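Local coordinates for protein rhamnosidase B (Bacillus sp., PDB 2OKX) that probably hydrolyses terminal alpha-L-rhamnose residues from rhamnosides, as a glycoside hydrolase of family 78, at residues C437-I451 with V498-V512. Residues are numbered along the deposited sequence; the frame is centred on the assembly and turned at random.
Sequences CELVIDLGAERSGFI and VSPVRRGFRYLFLTV
Phe505 is the bump that fills the hollow between the two turning chains. Its CG sits between the backbone N and the carbonyl carbon (chi1 63°), which swings the ring inward. Leu443 CD1 meets ring atom CE1 of Phe505 at 3.6 Å, and Ile451 CD1 meets CE2 of Phe505 at 3.7 Å. The same Ile451 CD1 rests on Leu508 CD1, so one methyl touches both the ring and a leucine. On the other face of the 437-443/507-512 antiparallel pair, Val440 CG2 lies over the face of Phe509 in a CH-pi contact. The Glu438 carboxylate stands at the edge of that ring, its plane nearly perpendicular. Glu438 OE1 makes a salt bridge to Arg404, outside the segments.

At the corner, the extended Arg506 grips Asp442 side-on in a two-pronged salt bridge. NE of Arg506 reaches OD1 of Asp442 at 2.9 Å, and NH2 reaches OD2 at 3.0 Å. Asp442 OD1 also accepts from Gly444 N, forming an Asx turn. Gly444 O and Tyr507 OH sandwich the Arg506 guanidinium, and its NH1 makes a salt bridge to Asp835. A leucine in place of Arg506 would probably leave both the Asp442 and Asp835 carboxylates without this charged mate.

Arg506 and Tyr507 form a classic beta bulge opposite Val468. Both chains turn here, within the concanavalin-like domain. Strand 207-215 flanks strand 436-443, strand 462-472 flanks strand 507-513, and Leu510 packs against Leu521 of strand 520-528.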
loop_
_atom_site.group_PDB
_atom_site.type_symbol
_atom_site.label_atom_id
_atom_site.label_comp_id
_atom_site.label_asym_id
_atom_site.label_seq_id
_atom_site.Cartn_x
_atom_site.Cartn_y
_atom_site.Cartn_z
ATOM N N CYS A 437 -10.690 -20.997 -19.580
ATOM C CA CYS A 437 -9.387 -21.577 -19.284
ATOM C C CYS A 437 -8.657 -20.720 -18.257
ATOM O O CYS A 437 -8.281 -19.590 -18.546
ATOM C CB CYS A 437 -8.539 -21.668 -20.554
ATOM S SG CYS A 437 -6.906 -22.409 -20.294
ATOM N N GLU A 438 -8.464 -21.266 -17.062
ATOM C CA GLU A 438 -7.775 -20.538 -16.004
ATOM C C GLU A 438 -6.348 -21.039 -15.790
ATOM O O GLU A 438 -6.124 -22.225 -15.559
ATOM C CB GLU A 438 -8.538 -20.666 -14.688
ATOM C CG GLU A 438 -7.775 -20.113 -13.483
ATOM C CD GLU A 438 -8.364 -20.580 -12.169
ATOM O OE1 GLU A 438 -9.421 -20.052 -11.761
ATOM O OE2 GLU A 438 -7.771 -21.490 -11.551
ATOM N N LEU A 439 -5.393 -20.125 -15.867
ATOM C CA LEU A 439 -3.992 -20.453 -15.639
ATOM C C LEU A 439 -3.551 -19.757 -14.359
ATOM O O LEU A 439 -3.824 -18.574 -14.182
ATOM C CB LEU A 439 -3.122 -19.932 -16.784
ATOM C CG LEU A 439 -2.770 -20.822 -17.975
ATOM C CD1 LEU A 439 -4.007 -21.455 -18.561
ATOM C CD2 LEU A 439 -2.040 -19.973 -19.008
ATOM N N VAL A 440 -2.893 -20.483 -13.459
ATOM C CA VAL A 440 -2.373 -19.857 -12.245
ATOM C C VAL A 440 -0.869 -19.792 -12.466
ATOM O O VAL A 440 -0.186 -20.817 -12.490
ATOM C CB VAL A 440 -2.687 -20.667 -10.966
ATOM C CG1 VAL A 440 -2.001 -20.016 -9.765
ATOM C CG2 VAL A 440 -4.192 -20.690 -10.725
ATOM N N ILE A 441 -0.376 -18.575 -12.665
ATOM C CA ILE A 441 1.033 -18.318 -12.928
ATOM C C ILE A 441 1.726 -17.947 -11.624
ATOM O O ILE A 441 1.290 -17.027 -10.944
ATOM C CB ILE A 441 1.186 -17.133 -13.914
ATOM C CG1 ILE A 441 0.393 -17.409 -15.199
ATOM C CG2 ILE A 441 2.648 -16.885 -14.216
ATOM C CD1 ILE A 441 0.826 -18.641 -15.932
ATOM N N ASP A 442 2.799 -18.654 -11.286
ATOM C CA ASP A 442 3.542 -18.379 -10.052
ATOM C C ASP A 442 4.821 -17.611 -10.362
ATOM O O ASP A 442 5.713 -18.124 -11.040
ATOM C CB ASP A 442 3.895 -19.695 -9.345
ATOM C CG ASP A 442 4.545 -19.483 -7.979
ATOM O OD1 ASP A 442 4.773 -18.320 -7.577
ATOM O OD2 ASP A 442 4.829 -20.495 -7.305
ATOM N N LEU A 443 4.910 -16.377 -9.867
ATOM C CA LEU A 443 6.100 -15.562 -10.085
ATOM C C LEU A 443 7.305 -16.141 -9.335
ATOM O O LEU A 443 8.446 -15.829 -9.662
ATOM C CB LEU A 443 5.863 -14.117 -9.621
ATOM C CG LEU A 443 4.821 -13.297 -10.383
ATOM C CD1 LEU A 443 4.893 -11.840 -9.937
ATOM C CD2 LEU A 443 5.078 -13.406 -11.883
ATOM N N GLY A 444 7.045 -16.980 -8.333
ATOM C CA GLY A 444 8.123 -17.581 -7.559
ATOM C C GLY A 444 8.320 -16.854 -6.241
ATOM O O GLY A 444 8.858 -17.398 -5.276
ATOM N N ALA A 445 7.874 -15.606 -6.212
ATOM C CA ALA A 445 7.972 -14.772 -5.027
ATOM C C ALA A 445 7.054 -13.583 -5.226
ATOM O O ALA A 445 6.576 -13.328 -6.329
ATOM C CB ALA A 445 9.411 -14.288 -4.832
ATOM N N GLU A 446 6.802 -12.859 -4.150
ATOM C CA GLU A 446 5.971 -11.678 -4.232
ATOM C C GLU A 446 6.724 -10.690 -5.116
ATOM O O GLU A 446 7.956 -10.645 -5.092
ATOM C CB GLU A 446 5.787 -11.083 -2.834
ATOM C CG GLU A 446 4.922 -9.831 -2.766
ATOM C CD GLU A 446 3.509 -10.118 -2.287
ATOM O OE1 GLU A 446 2.786 -9.149 -1.963
ATOM O OE2 GLU A 446 3.119 -11.304 -2.233
ATOM N N ARG A 447 5.991 -9.933 -5.927
ATOM C CA ARG A 447 6.598 -8.907 -6.763
ATOM C C ARG A 447 5.638 -7.722 -6.806
ATOM O O ARG A 447 4.484 -7.828 -6.383
ATOM C CB ARG A 447 6.905 -9.431 -8.175
ATOM C CG ARG A 447 8.044 -10.464 -8.207
ATOM C CD ARG A 447 8.685 -10.587 -9.585
ATOM N NE ARG A 447 9.746 -11.597 -9.629
ATOM C CZ ARG A 447 10.923 -11.498 -9.011
ATOM N NH1 ARG A 447 11.221 -10.429 -8.286
ATOM N NH2 ARG A 447 11.812 -12.478 -9.120
ATOM N N SER A 448 6.122 -6.585 -7.285
ATOM C CA SER A 448 5.301 -5.385 -7.358
ATOM C C SER A 448 5.602 -4.695 -8.673
ATOM O O SER A 448 6.757 -4.384 -8.970
ATOM C CB SER A 448 5.629 -4.455 -6.186
ATOM O OG SER A 448 4.900 -3.241 -6.252
ATOM N N GLY A 449 4.568 -4.459 -9.469
ATOM C CA GLY A 449 4.806 -3.809 -10.741
ATOM C C GLY A 449 3.670 -3.854 -11.739
ATOM O O GLY A 449 2.495 -3.971 -11.377
ATOM N N PHE A 450 4.046 -3.788 -13.009
ATOM C CA PHE A 450 3.095 -3.753 -14.111
ATOM C C PHE A 450 3.013 -5.046 -14.909
ATOM O O PHE A 450 3.981 -5.465 -15.555
ATOM C CB PHE A 450 3.470 -2.578 -15.013
ATOM C CG PHE A 450 3.750 -1.312 -14.246
ATOM C CD1 PHE A 450 2.708 -0.600 -13.648
ATOM C CD2 PHE A 450 5.056 -0.871 -14.056
ATOM C CE1 PHE A 450 2.967 0.529 -12.868
ATOM C CE2 PHE A 450 5.326 0.260 -13.275
ATOM C CZ PHE A 450 4.277 0.959 -12.681
ATOM N N ILE A 451 1.840 -5.669 -14.859
ATOM C CA ILE A 451 1.595 -6.916 -15.567
ATOM C C ILE A 451 1.579 -6.665 -17.065
ATOM O O ILE A 451 0.984 -5.692 -17.538
ATOM C CB ILE A 451 0.242 -7.523 -15.147
ATOM C CG1 ILE A 451 0.290 -7.898 -13.664
ATOM C CG2 ILE A 451 -0.090 -8.735 -16.017
ATOM C CD1 ILE A 451 -1.063 -8.251 -13.081
ATOM N N VAL A 498 0.443 -3.742 -21.462
ATOM C CA VAL A 498 1.122 -3.590 -20.186
ATOM C C VAL A 498 0.251 -2.676 -19.330
ATOM O O VAL A 498 0.075 -1.498 -19.643
ATOM C CB VAL A 498 2.519 -2.951 -20.343
ATOM C CG1 VAL A 498 3.129 -2.692 -18.970
ATOM C CG2 VAL A 498 3.422 -3.868 -21.153
ATOM N N SER A 499 -0.305 -3.225 -18.259
ATOM C CA SER A 499 -1.148 -2.449 -17.362
ATOM C C SER A 499 -0.358 -1.332 -16.697
ATOM O O SER A 499 0.722 -1.566 -16.145
ATOM C CB SER A 499 -1.747 -3.354 -16.285
ATOM O OG SER A 499 -2.477 -2.593 -15.332
ATOM N N PRO A 500 -0.879 -0.094 -16.748
ATOM C CA PRO A 500 -0.187 1.038 -16.129
ATOM C C PRO A 500 -0.535 1.161 -14.644
ATOM O O PRO A 500 -0.129 2.108 -13.976
ATOM C CB PRO A 500 -0.680 2.228 -16.948
ATOM C CG PRO A 500 -2.099 1.842 -17.239
ATOM C CD PRO A 500 -1.989 0.370 -17.603
ATOM N N VAL A 501 -1.290 0.193 -14.139
ATOM C CA VAL A 501 -1.693 0.175 -12.736
ATOM C C VAL A 501 -0.809 -0.804 -11.970
ATOM O O VAL A 501 -0.757 -1.983 -12.301
ATOM C CB VAL A 501 -3.169 -0.259 -12.594
ATOM C CG1 VAL A 501 -3.548 -0.386 -11.118
ATOM C CG2 VAL A 501 -4.065 0.753 -13.293
ATOM N N ARG A 502 -0.112 -0.314 -10.951
ATOM C CA ARG A 502 0.765 -1.169 -10.159
ATOM C C ARG A 502 -0.011 -2.159 -9.299
ATOM O O ARG A 502 -1.026 -1.810 -8.702
ATOM C CB ARG A 502 1.657 -0.320 -9.247
ATOM C CG ARG A 502 2.499 -1.146 -8.269
ATOM C CD ARG A 502 3.117 -0.282 -7.176
ATOM N NE ARG A 502 4.179 0.586 -7.680
ATOM C CZ ARG A 502 5.385 0.160 -8.043
ATOM N NH1 ARG A 502 5.700 -1.129 -7.962
ATOM N NH2 ARG A 502 6.281 1.027 -8.490
ATOM N N ARG A 503 0.470 -3.397 -9.252
ATOM C CA ARG A 503 -0.143 -4.437 -8.433
ATOM C C ARG A 503 0.942 -5.255 -7.741
ATOM O O ARG A 503 2.025 -5.450 -8.289
ATOM C CB ARG A 503 -1.011 -5.371 -9.284
ATOM C CG ARG A 503 -2.232 -4.689 -9.883
ATOM C CD ARG A 503 -3.113 -5.654 -10.651
ATOM N NE ARG A 503 -4.210 -4.934 -11.296
ATOM C CZ ARG A 503 -4.075 -4.202 -12.398
ATOM N NH1 ARG A 503 -2.893 -4.100 -12.997
ATOM N NH2 ARG A 503 -5.114 -3.539 -12.882
ATOM N N GLY A 504 0.642 -5.718 -6.531
ATOM C CA GLY A 504 1.588 -6.526 -5.782
ATOM C C GLY A 504 0.944 -7.885 -5.598
ATOM O O GLY A 504 -0.226 -7.969 -5.218
ATOM N N PHE A 505 1.689 -8.948 -5.876
ATOM C CA PHE A 505 1.155 -10.299 -5.758
ATOM C C PHE A 505 2.250 -11.307 -6.082
ATOM O O PHE A 505 3.330 -10.936 -6.541
ATOM C CB PHE A 505 0.014 -10.479 -6.767
ATOM C CG PHE A 505 0.460 -10.353 -8.201
ATOM C CD1 PHE A 505 0.860 -11.474 -8.922
ATOM C CD2 PHE A 505 0.543 -9.104 -8.809
ATOM C CE1 PHE A 505 1.339 -11.355 -10.227
ATOM C CE2 PHE A 505 1.023 -8.971 -10.119
ATOM C CZ PHE A 505 1.422 -10.100 -10.828
ATOM N N ARG A 506 1.974 -12.581 -5.830
ATOM C CA ARG A 506 2.920 -13.630 -6.172
ATOM C C ARG A 506 2.295 -14.533 -7.232
ATOM O O ARG A 506 2.963 -14.944 -8.175
ATOM C CB ARG A 506 3.300 -14.491 -4.956
ATOM C CG ARG A 506 4.016 -15.772 -5.385
ATOM C CD ARG A 506 4.697 -16.563 -4.261
ATOM N NE ARG A 506 5.186 -17.839 -4.789
ATOM C CZ ARG A 506 5.771 -18.798 -4.071
ATOM N NH1 ARG A 506 5.967 -18.650 -2.768
ATOM N NH2 ARG A 506 6.130 -19.932 -4.660
ATOM N N TYR A 507 1.009 -14.832 -7.073
ATOM C CA TYR A 507 0.304 -15.718 -8.000
ATOM C C TYR A 507 -0.685 -14.944 -8.857
ATOM O O TYR A 507 -1.460 -14.146 -8.344
ATOM C CB TYR A 507 -0.457 -16.791 -7.220
ATOM C CG TYR A 507 0.402 -17.528 -6.218
ATOM C CD1 TYR A 507 1.126 -18.667 -6.586
ATOM C CD2 TYR A 507 0.489 -17.085 -4.900
ATOM C CE1 TYR A 507 1.915 -19.352 -5.655
ATOM C CE2 TYR A 507 1.272 -17.757 -3.966
ATOM C CZ TYR A 507 1.977 -18.888 -4.346
ATOM O OH TYR A 507 2.716 -19.564 -3.404
ATOM N N LEU A 508 -0.662 -15.193 -10.162
ATOM C CA LEU A 508 -1.570 -14.511 -11.070
ATOM C C LEU A 508 -2.567 -15.469 -11.701
ATOM O O LEU A 508 -2.190 -16.440 -12.363
ATOM C CB LEU A 508 -0.787 -13.808 -12.181
ATOM C CG LEU A 508 -1.615 -12.978 -13.173
ATOM C CD1 LEU A 508 -2.161 -11.737 -12.477
ATOM C CD2 LEU A 508 -0.746 -12.567 -14.352
ATOM N N PHE A 509 -3.847 -15.211 -11.476
ATOM C CA PHE A 509 -4.883 -16.025 -12.092
ATOM C C PHE A 509 -5.126 -15.361 -13.440
ATOM O O PHE A 509 -5.585 -14.221 -13.494
ATOM C CB PHE A 509 -6.178 -16.000 -11.273
ATOM C CG PHE A 509 -6.155 -16.895 -10.070
ATOM C CD1 PHE A 509 -5.446 -16.538 -8.927
ATOM C CD2 PHE A 509 -6.840 -18.107 -10.083
ATOM C CE1 PHE A 509 -5.421 -17.380 -7.809
ATOM C CE2 PHE A 509 -6.822 -18.954 -8.974
ATOM C CZ PHE A 509 -6.110 -18.590 -7.835
ATOM N N LEU A 510 -4.792 -16.057 -14.524
ATOM C CA LEU A 510 -4.996 -15.514 -15.862
ATOM C C LEU A 510 -6.091 -16.376 -16.465
ATOM O O LEU A 510 -5.878 -17.554 -16.743
ATOM C CB LEU A 510 -3.710 -15.618 -16.691
ATOM C CG LEU A 510 -3.754 -14.920 -18.055
ATOM C CD1 LEU A 510 -3.813 -13.410 -17.853
ATOM C CD2 LEU A 510 -2.530 -15.295 -18.869
ATOM N N THR A 511 -7.271 -15.794 -16.649
ATOM C CA THR A 511 -8.397 -16.554 -17.173
ATOM C C THR A 511 -8.851 -16.065 -18.544
ATOM O O THR A 511 -9.157 -14.885 -18.734
ATOM C CB THR A 511 -9.559 -16.518 -16.167
ATOM O OG1 THR A 511 -9.055 -16.838 -14.862
ATOM C CG2 THR A 511 -10.621 -17.537 -16.529
ATOM N N VAL A 512 -8.875 -16.996 -19.498
ATOM C CA VAL A 512 -9.252 -16.706 -20.878
ATOM C C VAL A 512 -10.682 -17.173 -21.123
ATOM O O VAL A 512 -11.007 -18.337 -20.886
ATOM C CB VAL A 512 -8.296 -17.426 -21.858
ATOM C CG1 VAL A 512 -8.612 -17.029 -23.300
ATOM C CG2 VAL A 512 -6.848 -17.081 -21.511
HETATM O O HOH W 1 -10.393 -17.733 -12.710
HETATM O O HOH W 2 0.030 -4.452 -12.750
#